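Local coordinates for protein aromatic-amino-acid transaminase TyrB (Burkholderia cenocepacia K56-2Valvano, PDB 4WD2) that probably catalyses the pyridoxal-phosphate-dependent transfer of amino groups between aromatic amino acids and 2-oxo acids, at residues Ser129-Ser134 against Arg180-His186; Phe167-Leu171 against Lys204-Val208; Ala119-Lys123 against Phe145-Phe150; Thr246-Phe252 against Val263-Val269. All coordinates share one frame; numbering follows the deposited sequence. Where two conformers were deposited one is given.

In the fold
The four contacts belong to the large domain of a fold type I aminotransferase, in which helices pack on both faces of a mixed sheet. Contacts 1 and 4 are strand pairs in that sheet, their centres about 16 Å apart, with strand 215-220 lying between 182-186 and 246-251. Contact 3 joins helices 110-125 and 141-147 on one face; contact 2 joins helices 167-175 and 199-211 on the other. Contact 1 touches both. Along the chain, contact 1 interleaves with contact 3 and then with contact 2, which follows contact 3. Contact 4 comes last; the connection between its strands carries the cofactor-bearing Lys-254, placing it just beyond the end of strand 246-251.

Contact 1: residues Ser129-Ser134 against Arg180-His186; sequences SQVWLS and RSIVLLH
Ile-182 and Trp-132 lie on adjacent parallel strands of the large-domain sheet of this fold type I aminotransferase, and their side chains leave it on different faces. Ile-182 stands next to Val-131: its CB is 3.9 Å from Val-131 CG2, and the two branched side chains cross obliquely. With CG1 anti to the carbonyl carbon (chi1 -60°), Ile-182 sends CD1 back to Ser-129 CB at 4.1 Å. On the face shared with Val-183, the indole of Trp-132 swings back toward the start of the strand, and CZ3 comes 3.6 Å from Ser-181 CB. A water in the plane of this ring, at its edge, accepts from Gln-130 N and donates to Ser-181 OG, which also bonds Pro-178 O.

The backbone of Trp-132 reaches to both sides of Val-183: Trp-132 N donates to Ile-182 O at 2.8 Å, and Leu-184 N donates to Trp-132 O at 2.9 Å. Ahead of the paired residues, Ser-129 OG gives a 2.7 Å bond to Arg-180 O, coming in from above the carbonyl plane. At the far end a second water links Ser-134 N to Leu-184 O.

Strand 131-135 is held on its other edge by strand 152-159. Helix 110-125 meets Ile-182 and Leu-184, while helix 141-147 lays Phe-145 on Val-131 and Leu-184.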
loop_
_atom_site.group_PDB
_atom_site.type_symbol
_atom_site.label_atom_id
_atom_site.label_comp_id
_atom_site.label_asym_id
_atom_site.label_seq_id
_atom_site.Cartn_x
_atom_site.Cartn_y
_atom_site.Cartn_z
ATOM N N SER A 129 -15.516 -19.952 4.080
ATOM C CA SER A 129 -16.447 -18.922 4.524
ATOM C C SER A 129 -16.849 -18.044 3.357
ATOM O O SER A 129 -16.065 -17.828 2.442
ATOM C CB SER A 129 -15.827 -18.061 5.622
ATOM O OG SER A 129 -15.541 -18.829 6.774
ATOM N N GLN A 130 -18.076 -17.541 3.382
ATOM C CA GLN A 130 -18.502 -16.569 2.389
ATOM C C GLN A 130 -18.713 -15.219 3.073
ATOM O O GLN A 130 -18.711 -15.136 4.304
ATOM C CB GLN A 130 -19.765 -17.049 1.675
ATOM C CG GLN A 130 -19.564 -18.385 0.980
ATOM C CD GLN A 130 -20.714 -18.764 0.081
ATOM O OE1 GLN A 130 -21.661 -17.997 -0.089
ATOM N NE2 GLN A 130 -20.640 -19.957 -0.508
ATOM N N VAL A 131 -18.872 -14.161 2.286
ATOM C CA VAL A 131 -18.974 -12.816 2.846
ATOM C C VAL A 131 -20.366 -12.234 2.604
ATOM O O VAL A 131 -20.941 -12.410 1.525
ATOM C CB VAL A 131 -17.887 -11.887 2.249
ATOM C CG1 VAL A 131 -18.098 -10.445 2.680
ATOM C CG2 VAL A 131 -16.484 -12.351 2.663
ATOM N N TRP A 132 -20.918 -11.572 3.622
ATOM C CA TRP A 132 -22.214 -10.897 3.511
ATOM C C TRP A 132 -22.086 -9.397 3.785
ATOM O O TRP A 132 -21.579 -9.003 4.834
ATOM C CB TRP A 132 -23.234 -11.508 4.475
ATOM C CG TRP A 132 -23.927 -12.733 3.945
ATOM C CD1 TRP A 132 -25.161 -12.792 3.363
ATOM C CD2 TRP A 132 -23.421 -14.070 3.943
ATOM N NE1 TRP A 132 -25.457 -14.086 3.006
ATOM C CE2 TRP A 132 -24.404 -14.891 3.352
ATOM C CE3 TRP A 132 -22.234 -14.656 4.392
ATOM C CZ2 TRP A 132 -24.236 -16.267 3.196
ATOM C CZ3 TRP A 132 -22.067 -16.021 4.240
ATOM C CH2 TRP A 132 -23.062 -16.812 3.645
ATOM N N LEU A 133 -22.532 -8.568 2.836
ATOM C CA LEU A 133 -22.542 -7.109 2.987
ATOM C C LEU A 133 -23.969 -6.575 3.029
ATOM O O LEU A 133 -24.908 -7.270 2.665
ATOM C CB LEU A 133 -21.789 -6.408 1.846
ATOM C CG LEU A 133 -20.999 -7.170 0.787
ATOM C CD1 LEU A 133 -20.688 -6.259 -0.389
ATOM C CD2 LEU A 133 -19.717 -7.681 1.379
ATOM N N SER A 134 -24.122 -5.325 3.444
ATOM C CA SER A 134 -25.436 -4.706 3.500
ATOM C C SER A 134 -25.967 -4.394 2.106
ATOM O O SER A 134 -25.203 -4.178 1.165
ATOM C CB SER A 134 -25.385 -3.427 4.342
ATOM O OG SER A 134 -24.455 -2.504 3.806
ATOM N N ARG A 180 -18.880 -19.075 11.139
ATOM C CA ARG A 180 -17.697 -18.483 10.508
ATOM C C ARG A 180 -17.998 -17.724 9.217
ATOM O O ARG A 180 -17.089 -17.374 8.471
ATOM C CB ARG A 180 -16.639 -19.560 10.272
ATOM C CG ARG A 180 -16.121 -20.143 11.582
ATOM C CD ARG A 180 -15.279 -21.385 11.361
ATOM N NE ARG A 180 -16.054 -22.459 10.754
ATOM C CZ ARG A 180 -16.842 -23.289 11.433
ATOM N NH1 ARG A 180 -16.963 -23.172 12.755
ATOM N NH2 ARG A 180 -17.511 -24.239 10.791
ATOM N N SER A 181 -19.274 -17.445 8.970
ATOM C CA SER A 181 -19.644 -16.517 7.912
ATOM C C SER A 181 -19.084 -15.129 8.229
ATOM O O SER A 181 -19.166 -14.658 9.365
ATOM C CB SER A 181 -21.164 -16.450 7.746
ATOM O OG SER A 181 -21.688 -17.696 7.319
ATOM N N ILE A 182 -18.506 -14.481 7.226
ATOM C CA ILE A 182 -17.922 -13.158 7.420
ATOM C C ILE A 182 -18.969 -12.083 7.140
ATOM O O ILE A 182 -19.487 -11.983 6.031
ATOM C CB ILE A 182 -16.692 -12.945 6.511
ATOM C CG1 ILE A 182 -15.615 -13.986 6.828
ATOM C CG2 ILE A 182 -16.148 -11.530 6.681
ATOM C CD1 ILE A 182 -14.607 -14.198 5.710
ATOM N N VAL A 183 -19.283 -11.279 8.152
ATOM C CA VAL A 183 -20.332 -10.278 8.014
ATOM C C VAL A 183 -19.752 -8.868 8.073
ATOM O O VAL A 183 -19.316 -8.412 9.127
ATOM C CB VAL A 183 -21.410 -10.452 9.110
ATOM C CG1 VAL A 183 -22.570 -9.490 8.886
ATOM C CG2 VAL A 183 -21.910 -11.883 9.125
ATOM N N LEU A 184 -19.745 -8.187 6.931
ATOM C CA LEU A 184 -19.259 -6.810 6.849
ATOM C C LEU A 184 -20.305 -5.858 7.404
ATOM O O LEU A 184 -21.445 -5.819 6.929
ATOM C CB LEU A 184 -18.920 -6.426 5.404
ATOM C CG LEU A 184 -17.470 -6.501 4.916
ATOM C CD1 LEU A 184 -17.406 -6.079 3.458
ATOM C CD2 LEU A 184 -16.538 -5.627 5.737
ATOM N N LEU A 185 -19.915 -5.088 8.408
ATOM C CA LEU A 185 -20.841 -4.176 9.067
ATOM C C LEU A 185 -20.273 -2.766 9.130
ATOM O O LEU A 185 -19.113 -2.581 9.490
ATOM C CB LEU A 185 -21.155 -4.677 10.475
ATOM C CG LEU A 185 -21.754 -6.084 10.532
ATOM C CD1 LEU A 185 -21.371 -6.789 11.817
ATOM C CD2 LEU A 185 -23.275 -6.019 10.385
ATOM N N HIS A 186 -21.085 -1.776 8.768
ATOM C CA HIS A 186 -20.704 -0.391 8.974
ATOM C C HIS A 186 -20.872 -0.079 10.459
ATOM O O HIS A 186 -21.921 -0.355 11.037
ATOM C CB HIS A 186 -21.553 0.550 8.117
ATOM C CG HIS A 186 -21.382 0.350 6.642
ATOM N ND1 HIS A 186 -21.008 1.370 5.795
ATOM C CD2 HIS A 186 -21.547 -0.746 5.864
ATOM C CE1 HIS A 186 -20.940 0.907 4.557
ATOM N NE2 HIS A 186 -21.265 -0.373 4.572
HETATM O O HOH W 1 -20.116 -18.867 5.253
HETATM O O HOH W 2 -21.646 -3.944 4.529
#

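Contact 2: residues Phe167-Leu171 against Lys204-Val208; sequences FDAML and KLIDV
Leu-171 drives its CD1 methyl over the backbone of Leu-205, 3.7 Å from Leu-205 CA, and the same methyl meets Val-208 CG2 at 3.7 Å. The contact joins helices 167-175 and 199-211 of the three-layer alpha/beta/alpha large domain, both lying on one face of the central sheet and connected in sequence through strand 182-186. Over residues 167-171 and 204-208 the two helix axes run nearly parallel, 14° apart in direction and 11.1 Å apart at closest approach, so the side chains have to span the distance between them.

Leu-171 does this with CG anti to the backbone N (chi1 -170°), which carries the branch across to Leu-205 and Val-208. Toward the solvent, Phe-167 turns the edge of its ring to Lys-204: CZ is 4.1 Å from Lys-204 CB, and the extended lysine chain runs at about a right angle to the phenylalanine side chain, with CD near CE2. Leu-171 CB lies over one face of that ring, which probably helps to hold the ring's tilt.

On the sheet side, Leu-185 of strand 182-186 packs against Met-170 and Leu-205, and Leu-197 touches the same two residues. There the fully extended Met-170 crosses Leu-205, putting its CE methyl 3.7 Å from Leu-205 CD2.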
loop_
_atom_site.group_PDB
_atom_site.type_symbol
_atom_site.label_atom_id
_atom_site.label_comp_id
_atom_site.label_asym_id
_atom_site.label_seq_id
_atom_site.Cartn_x
_atom_site.Cartn_y
_atom_site.Cartn_z
ATOM N N PHE A 167 -34.547 -3.624 10.008
ATOM C CA PHE A 167 -33.778 -4.330 11.019
ATOM C C PHE A 167 -34.227 -5.767 11.255
ATOM O O PHE A 167 -33.394 -6.647 11.458
ATOM C CB PHE A 167 -33.804 -3.595 12.349
ATOM C CG PHE A 167 -33.012 -4.296 13.401
ATOM C CD1 PHE A 167 -31.633 -4.412 13.276
ATOM C CD2 PHE A 167 -33.638 -4.889 14.484
ATOM C CE1 PHE A 167 -30.895 -5.083 14.235
ATOM C CE2 PHE A 167 -32.902 -5.558 15.441
ATOM C CZ PHE A 167 -31.533 -5.649 15.316
ATOM N N ASP A 168 -35.535 -6.009 11.249
ATOM C CA ASP A 168 -36.042 -7.363 11.433
ATOM C C ASP A 168 -35.527 -8.293 10.329
ATOM O O ASP A 168 -35.086 -9.405 10.610
ATOM C CB ASP A 168 -37.574 -7.385 11.458
ATOM C CG ASP A 168 -38.159 -6.808 12.741
ATOM O OD1 ASP A 168 -37.423 -6.670 13.742
ATOM O OD2 ASP A 168 -39.371 -6.505 12.744
ATOM N N ALA A 169 -35.580 -7.834 9.080
ATOM C CA ALA A 169 -35.124 -8.635 7.944
ATOM C C ALA A 169 -33.607 -8.827 7.970
ATOM O O ALA A 169 -33.108 -9.907 7.651
ATOM C CB ALA A 169 -35.557 -7.996 6.629
ATOM N N MET A 170 -32.884 -7.773 8.340
ATOM C CA MET A 170 -31.437 -7.834 8.513
ATOM C C MET A 170 -31.044 -8.871 9.559
ATOM O O MET A 170 -30.168 -9.705 9.321
ATOM C CB MET A 170 -30.887 -6.467 8.922
ATOM C CG MET A 170 -29.429 -6.513 9.328
ATOM S SD MET A 170 -28.781 -4.985 10.031
ATOM C CE MET A 170 -27.046 -5.428 10.181
ATOM N N LEU A 171 -31.705 -8.820 10.713
ATOM C CA LEU A 171 -31.405 -9.711 11.827
ATOM C C LEU A 171 -31.740 -11.171 11.501
ATOM O O LEU A 171 -30.979 -12.083 11.832
ATOM C CB LEU A 171 -32.165 -9.256 13.084
ATOM C CG LEU A 171 -31.790 -9.939 14.401
ATOM C CD1 LEU A 171 -30.352 -9.621 14.782
ATOM C CD2 LEU A 171 -32.753 -9.543 15.527
ATOM N N LYS A 204 -28.826 -6.511 20.020
ATOM C CA LYS A 204 -29.569 -7.660 19.485
ATOM C C LYS A 204 -28.826 -8.347 18.348
ATOM O O LYS A 204 -28.860 -9.574 18.223
ATOM C CB LYS A 204 -30.954 -7.239 19.000
ATOM C CG LYS A 204 -31.867 -6.733 20.098
ATOM C CD LYS A 204 -33.189 -6.256 19.508
ATOM C CE LYS A 204 -33.937 -5.371 20.484
ATOM N NZ LYS A 204 -35.243 -4.920 19.918
ATOM N N LEU A 205 -28.162 -7.556 17.515
ATOM C CA LEU A 205 -27.357 -8.110 16.440
ATOM C C LEU A 205 -26.168 -8.889 16.997
ATOM O O LEU A 205 -25.836 -9.953 16.490
ATOM C CB LEU A 205 -26.868 -7.008 15.502
ATOM C CG LEU A 205 -26.068 -7.509 14.298
ATOM C CD1 LEU A 205 -26.894 -8.483 13.474
ATOM C CD2 LEU A 205 -25.594 -6.344 13.437
ATOM N N ILE A 206 -25.535 -8.364 18.044
ATOM C CA ILE A 206 -24.366 -9.024 18.619
ATOM C C ILE A 206 -24.770 -10.336 19.295
ATOM O O ILE A 206 -24.026 -11.317 19.232
ATOM C CB ILE A 206 -23.617 -8.103 19.626
ATOM C CG1 ILE A 206 -23.030 -6.886 18.893
ATOM C CG2 ILE A 206 -22.489 -8.866 20.323
ATOM C CD1 ILE A 206 -22.558 -5.761 19.806
ATOM N N ASP A 207 -25.952 -10.360 19.911
ATOM C CA ASP A 207 -26.511 -11.600 20.455
ATOM C C ASP A 207 -26.436 -12.725 19.422
ATOM O O ASP A 207 -25.972 -13.824 19.711
ATOM C CB ASP A 207 -27.972 -11.418 20.879
ATOM C CG ASP A 207 -28.143 -10.491 22.081
ATOM O OD1 ASP A 207 -27.161 -10.227 22.811
ATOM O OD2 ASP A 207 -29.293 -10.059 22.309
ATOM N N VAL A 208 -26.911 -12.425 18.219
ATOM C CA VAL A 208 -26.950 -13.371 17.111
ATOM C C VAL A 208 -25.549 -13.741 16.598
ATOM O O VAL A 208 -25.224 -14.920 16.444
ATOM C CB VAL A 208 -27.792 -12.799 15.943
ATOM C CG1 VAL A 208 -27.527 -13.572 14.662
ATOM C CG2 VAL A 208 -29.274 -12.815 16.302
#

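Contact 3: residues Ala119-Lys123 against Phe145-Phe150; sequences ADFLK and FERAGF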
loop_
_atom_site.group_PDB
_atom_site.type_symbol
_atom_site.label_atom_id
_atom_site.label_comp_id
_atom_site.label_asym_id
_atom_site.label_seq_id
_atom_site.Cartn_x
_atom_site.Cartn_y
_atom_site.Cartn_z
ATOM N N ALA A 119 -9.044 -9.335 4.617
ATOM C CA ALA A 119 -9.579 -10.299 3.651
ATOM C C ALA A 119 -8.571 -11.389 3.279
ATOM O O ALA A 119 -8.931 -12.568 3.182
ATOM C CB ALA A 119 -10.056 -9.577 2.379
ATOM N N ASP A 120 -7.320 -10.998 3.053
ATOM C CA ASP A 120 -6.285 -11.957 2.662
ATOM C C ASP A 120 -5.973 -12.947 3.802
ATOM O O ASP A 120 -5.774 -14.139 3.565
ATOM C CB ASP A 120 -5.007 -11.224 2.222
ATOM C CG ASP A 120 -5.110 -10.639 0.805
ATOM O OD1 ASP A 120 -6.089 -10.938 0.089
ATOM O OD2 ASP A 120 -4.193 -9.894 0.399
ATOM N N PHE A 121 -5.910 -12.439 5.028
ATOM C CA PHE A 121 -5.760 -13.277 6.221
ATOM C C PHE A 121 -6.944 -14.238 6.368
ATOM O O PHE A 121 -6.758 -15.431 6.593
ATOM C CB PHE A 121 -5.616 -12.393 7.479
ATOM C CG PHE A 121 -5.852 -13.121 8.790
ATOM C CD1 PHE A 121 -4.890 -13.973 9.316
ATOM C CD2 PHE A 121 -7.022 -12.926 9.505
ATOM C CE1 PHE A 121 -5.103 -14.635 10.521
ATOM C CE2 PHE A 121 -7.240 -13.583 10.711
ATOM C CZ PHE A 121 -6.278 -14.434 11.219
ATOM N N LEU A 122 -8.160 -13.716 6.234
ATOM C CA LEU A 122 -9.360 -14.533 6.372
ATOM C C LEU A 122 -9.481 -15.614 5.298
ATOM O O LEU A 122 -9.899 -16.731 5.590
ATOM C CB LEU A 122 -10.608 -13.652 6.352
ATOM C CG LEU A 122 -10.888 -12.780 7.580
ATOM C CD1 LEU A 122 -12.083 -11.884 7.324
ATOM C CD2 LEU A 122 -11.113 -13.636 8.826
ATOM N N LYS A 123 -9.122 -15.290 4.062
ATOM C CA LYS A 123 -9.189 -16.266 2.965
ATOM C C LYS A 123 -8.258 -17.436 3.221
ATOM O O LYS A 123 -8.569 -18.585 2.898
ATOM C CB LYS A 123 -8.846 -15.605 1.627
ATOM C CG LYS A 123 -8.883 -16.549 0.432
ATOM C CD LYS A 123 -10.276 -17.159 0.264
ATOM C CE LYS A 123 -10.296 -18.200 -0.850
ATOM N NZ LYS A 123 -11.681 -18.696 -1.097
ATOM N N PHE A 145 -13.389 -7.975 -1.645
ATOM C CA PHE A 145 -13.538 -9.334 -1.128
ATOM C C PHE A 145 -13.691 -10.400 -2.223
ATOM O O PHE A 145 -13.175 -11.509 -2.084
ATOM C CB PHE A 145 -14.705 -9.382 -0.142
ATOM C CG PHE A 145 -14.358 -8.808 1.198
ATOM C CD1 PHE A 145 -13.781 -9.602 2.176
ATOM C CD2 PHE A 145 -14.566 -7.467 1.468
ATOM C CE1 PHE A 145 -13.442 -9.070 3.413
ATOM C CE2 PHE A 145 -14.221 -6.929 2.699
ATOM C CZ PHE A 145 -13.664 -7.729 3.671
ATOM N N GLU A 146 -14.358 -10.074 -3.321
ATOM C CA GLU A 146 -14.414 -11.017 -4.435
ATOM C C GLU A 146 -13.023 -11.225 -5.064
ATOM O O GLU A 146 -12.645 -12.349 -5.390
ATOM C CB GLU A 146 -15.419 -10.550 -5.493
ATOM C CG GLU A 146 -16.878 -10.758 -5.107
ATOM C CD GLU A 146 -17.833 -10.502 -6.264
ATOM O OE1 GLU A 146 -17.377 -9.994 -7.313
ATOM O OE2 GLU A 146 -19.037 -10.814 -6.130
ATOM N N ARG A 147 -12.251 -10.152 -5.224
ATOM C CA ARG A 147 -10.905 -10.283 -5.780
ATOM C C ARG A 147 -9.958 -10.982 -4.796
ATOM O O ARG A 147 -8.943 -11.541 -5.200
ATOM C CB ARG A 147 -10.355 -8.911 -6.181
ATOM C CG ARG A 147 -11.023 -8.313 -7.418
ATOM C CD ARG A 147 -10.680 -9.123 -8.669
ATOM N NE ARG A 147 -11.313 -8.595 -9.876
ATOM C CZ ARG A 147 -10.748 -7.721 -10.705
ATOM N NH1 ARG A 147 -11.408 -7.301 -11.776
ATOM N NH2 ARG A 147 -9.533 -7.258 -10.466
ATOM N N ALA A 148 -10.311 -10.963 -3.513
ATOM C CA ALA A 148 -9.558 -11.680 -2.480
ATOM C C ALA A 148 -9.935 -13.166 -2.413
ATOM O O ALA A 148 -9.333 -13.939 -1.661
ATOM C CB ALA A 148 -9.776 -11.027 -1.125
ATOM N N GLY A 149 -10.934 -13.563 -3.197
ATOM C CA GLY A 149 -11.293 -14.965 -3.333
ATOM C C GLY A 149 -12.582 -15.397 -2.658
ATOM O O GLY A 149 -12.850 -16.595 -2.555
ATOM N N PHE A 150 -13.384 -14.440 -2.196
ATOM C CA PHE A 150 -14.627 -14.773 -1.498
ATOM C C PHE A 150 -15.863 -14.658 -2.374
ATOM O O PHE A 150 -15.988 -13.725 -3.172
ATOM C CB PHE A 150 -14.826 -13.877 -0.273
ATOM C CG PHE A 150 -13.933 -14.211 0.878
ATOM C CD1 PHE A 150 -14.206 -15.301 1.687
ATOM C CD2 PHE A 150 -12.827 -13.426 1.164
ATOM C CE1 PHE A 150 -13.386 -15.614 2.747
ATOM C CE2 PHE A 150 -12.003 -13.734 2.235
ATOM C CZ PHE A 150 -12.289 -14.827 3.025
HETATM O O HOH W 3 -6.848 -13.267 -0.697
#
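Apolar contacts start with Ala-119, whose CB methyl fits between Phe-145 CE1, at 3.6 Å, and Ala-148 CB, at 3.8 Å. They join helix 110-125 to the end of helix 141-147, which closes in a Schellman motif: Gly-149 takes a positive phi of 107°, Gly-149 N bonds back to Glu-146 O, and Phe-150 N to Phe-145 O. Both helices lie on the same face of the large-domain sheet.

The turn delivers Phe-150 edge-on to the other helix. Ala-119 O and the carbonyl carbon of Leu-122 sit at the rim of its ring, near the ring plane, and Leu-122 CB is 3.9 Å from Phe-150 CZ. Over one face comes Lys-123 in a CH-pi contact, CD 4.2 Å from the centroid of the Phe-150 ring; the ammonium group is too far for more than a weak cation-pi attraction.

Polar links run along the outer side. A water donates to both Asp-120 OD1 and Ala-148 O, and Asp-120 also forms a salt bridge with Lys-116. The bend of Lys-123 at chi2 (60°) brings its ammonium group to the helix end, where NZ, also bonded to Pro-127 O, donates to Gly-149 O at 2.8 Å from above the carbonyl plane.

Contact 4: residues Thr246-Phe252 against Val263-Val269; sequences TLVANSF and VGGLSVV
The ring of Phe-252 takes Val-263 O and Gly-264 CA obliquely, with CD2 4.1 Å from Gly-264 CA, and meets the ring of Phe-256 edge-to-face; Val-86 and Leu-89 of helix 80-91 also touch it. The other flat group, the amide of Asn-250, lies beside Gly-265, its CG 3.9 Å from Gly-265 N. Asn-250 lies in, and Phe-252 just beyond, an antiparallel strand pair in the sheet of the fold type I large domain, where strand 264-269 runs against its neighbours on either side.

Two-way backbone bonds join Val-248 with Ser-267 and Asn-250 with Gly-265; in the latter pair Gly-265 N to Asn-250 O is 2.8 Å. Beyond them Phe-252 N donates to Val-263 O at 3.0 Å, extending the pairing past the strand end.

On the face toward helix 110-125, Leu-247 and Val-268 stand side by side in a non-hydrogen-bonded pair, with Leu-247 CG 3.9 Å from Val-268 CG2. Leu-266, its CG anti to the backbone N (chi1 175°), leans CD1 across to Val-248 O at 3.5 Å. Val-268 also packs on Phe-10 of the second subunit.

At the active-site end, Ser-251 OG bonds Ser-253 N and phosphate oxygen OP2 of the pyridoxal phosphate linked to Lys-254. On the face of Val-248 and Ser-267, a water donates to Val-248 O at 3.0 Å and accepts from Ser-267 OG, itself bonded to Thr-105 OG1.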
loop_
_atom_site.group_PDB
_atom_site.type_symbol
_atom_site.label_atom_id
_atom_site.label_comp_id
_atom_site.label_asym_id
_atom_site.label_seq_id
_atom_site.Cartn_x
_atom_site.Cartn_y
_atom_site.Cartn_z
ATOM N N THR A 246 -13.629 -10.360 16.340
ATOM C CA THR A 246 -14.025 -9.242 15.494
ATOM C C THR A 246 -12.836 -8.646 14.754
ATOM O O THR A 246 -11.774 -8.441 15.341
ATOM C CB THR A 246 -14.700 -8.131 16.336
ATOM O OG1 THR A 246 -15.819 -8.683 17.043
ATOM C CG2 THR A 246 -15.167 -6.970 15.462
ATOM N N LEU A 247 -13.006 -8.363 13.470
ATOM C CA LEU A 247 -12.005 -7.578 12.764
ATOM C C LEU A 247 -12.561 -6.176 12.637
ATOM O O LEU A 247 -13.762 -6.002 12.412
ATOM C CB LEU A 247 -11.658 -8.165 11.382
ATOM C CG LEU A 247 -11.056 -9.576 11.325
ATOM C CD1 LEU A 247 -12.134 -10.646 11.371
ATOM C CD2 LEU A 247 -10.187 -9.760 10.098
ATOM N N VAL A 248 -11.693 -5.184 12.816
ATOM C CA VAL A 248 -12.092 -3.791 12.696
ATOM C C VAL A 248 -11.180 -3.013 11.759
ATOM O O VAL A 248 -9.990 -2.855 12.028
ATOM C CB VAL A 248 -12.085 -3.065 14.051
ATOM C CG1 VAL A 248 -12.583 -1.625 13.862
ATOM C CG2 VAL A 248 -12.930 -3.815 15.068
ATOM N N ALA A 249 -11.745 -2.522 10.662
ATOM C CA ALA A 249 -11.013 -1.635 9.769
ATOM C C ALA A 249 -11.405 -0.180 10.020
ATOM O O ALA A 249 -12.562 0.184 9.857
ATOM C CB ALA A 249 -11.267 -2.018 8.314
ATOM N N ASN A 250 -10.448 0.650 10.432
ATOM C CA ASN A 250 -10.730 2.066 10.646
ATOM C C ASN A 250 -9.880 2.946 9.727
ATOM O O ASN A 250 -8.709 2.661 9.472
ATOM C CB ASN A 250 -10.529 2.459 12.124
ATOM C CG ASN A 250 -9.066 2.660 12.498
ATOM O OD1 ASN A 250 -8.306 1.695 12.630
ATOM N ND2 ASN A 250 -8.671 3.918 12.695
ATOM N N SER A 251 -10.501 4.002 9.209
ATOM C CA SER A 251 -9.860 4.920 8.273
ATOM C C SER A 251 -9.614 6.281 8.906
ATOM O O SER A 251 -10.442 6.769 9.686
ATOM C CB SER A 251 -10.721 5.085 7.016
ATOM O OG SER A 251 -10.267 6.159 6.205
ATOM N N PHE A 252 -8.478 6.886 8.566
ATOM C CA PHE A 252 -8.187 8.258 8.963
ATOM C C PHE A 252 -8.300 9.215 7.782
ATOM O O PHE A 252 -7.935 10.382 7.891
ATOM C CB PHE A 252 -6.790 8.361 9.571
ATOM C CG PHE A 252 -6.656 7.682 10.894
ATOM C CD1 PHE A 252 -7.586 7.899 11.899
ATOM C CD2 PHE A 252 -5.606 6.816 11.133
ATOM C CE1 PHE A 252 -7.460 7.273 13.129
ATOM C CE2 PHE A 252 -5.474 6.188 12.355
ATOM C CZ PHE A 252 -6.402 6.420 13.360
ATOM N N VAL A 263 -3.858 6.471 5.347
ATOM C CA VAL A 263 -3.621 6.042 6.712
ATOM C C VAL A 263 -4.880 5.448 7.338
ATOM O O VAL A 263 -5.968 6.021 7.260
ATOM C CB VAL A 263 -3.105 7.203 7.583
ATOM C CG1 VAL A 263 -1.606 7.366 7.389
ATOM C CG2 VAL A 263 -3.831 8.490 7.235
ATOM N N GLY A 264 -4.710 4.276 7.938
ATOM C CA GLY A 264 -5.797 3.571 8.583
ATOM C C GLY A 264 -5.259 2.527 9.535
ATOM O O GLY A 264 -4.045 2.430 9.736
ATOM N N GLY A 265 -6.158 1.749 10.132
ATOM C CA GLY A 265 -5.743 0.653 10.987
ATOM C C GLY A 265 -6.563 -0.603 10.772
ATOM O O GLY A 265 -7.699 -0.552 10.295
ATOM N N LEU A 266 -5.973 -1.741 11.113
ATOM C CA LEU A 266 -6.707 -2.992 11.188
ATOM C C LEU A 266 -6.513 -3.576 12.578
ATOM O O LEU A 266 -5.383 -3.745 13.033
ATOM C CB LEU A 266 -6.241 -3.987 10.119
ATOM C CG LEU A 266 -6.885 -5.378 10.196
ATOM C CD1 LEU A 266 -8.398 -5.309 10.023
ATOM C CD2 LEU A 266 -6.264 -6.330 9.164
ATOM N N SER A 267 -7.618 -3.876 13.253
ATOM C CA SER A 267 -7.554 -4.525 14.552
ATOM C C SER A 267 -8.356 -5.811 14.537
ATOM O O SER A 267 -9.465 -5.862 13.994
ATOM C CB SER A 267 -8.077 -3.603 15.655
ATOM O OG SER A 267 -7.237 -2.479 15.823
ATOM N N VAL A 268 -7.792 -6.850 15.143
ATOM C CA VAL A 268 -8.511 -8.105 15.311
ATOM C C VAL A 268 -8.576 -8.455 16.798
ATOM O O VAL A 268 -7.548 -8.488 17.481
ATOM C CB VAL A 268 -7.849 -9.244 14.509
ATOM C CG1 VAL A 268 -8.668 -10.523 14.617
ATOM C CG2 VAL A 268 -7.693 -8.837 13.052
ATOM N N VAL A 269 -9.791 -8.686 17.294
ATOM C CA VAL A 269 -10.017 -9.030 18.694
ATOM C C VAL A 269 -10.070 -10.540 18.848
ATOM O O VAL A 269 -10.912 -11.195 18.235
ATOM C CB VAL A 269 -11.325 -8.424 19.218
ATOM C CG1 VAL A 269 -11.500 -8.724 20.702
ATOM C CG2 VAL A 269 -11.367 -6.927 18.952
HETATM O O HOH W 4 -8.486 -0.817 13.656
#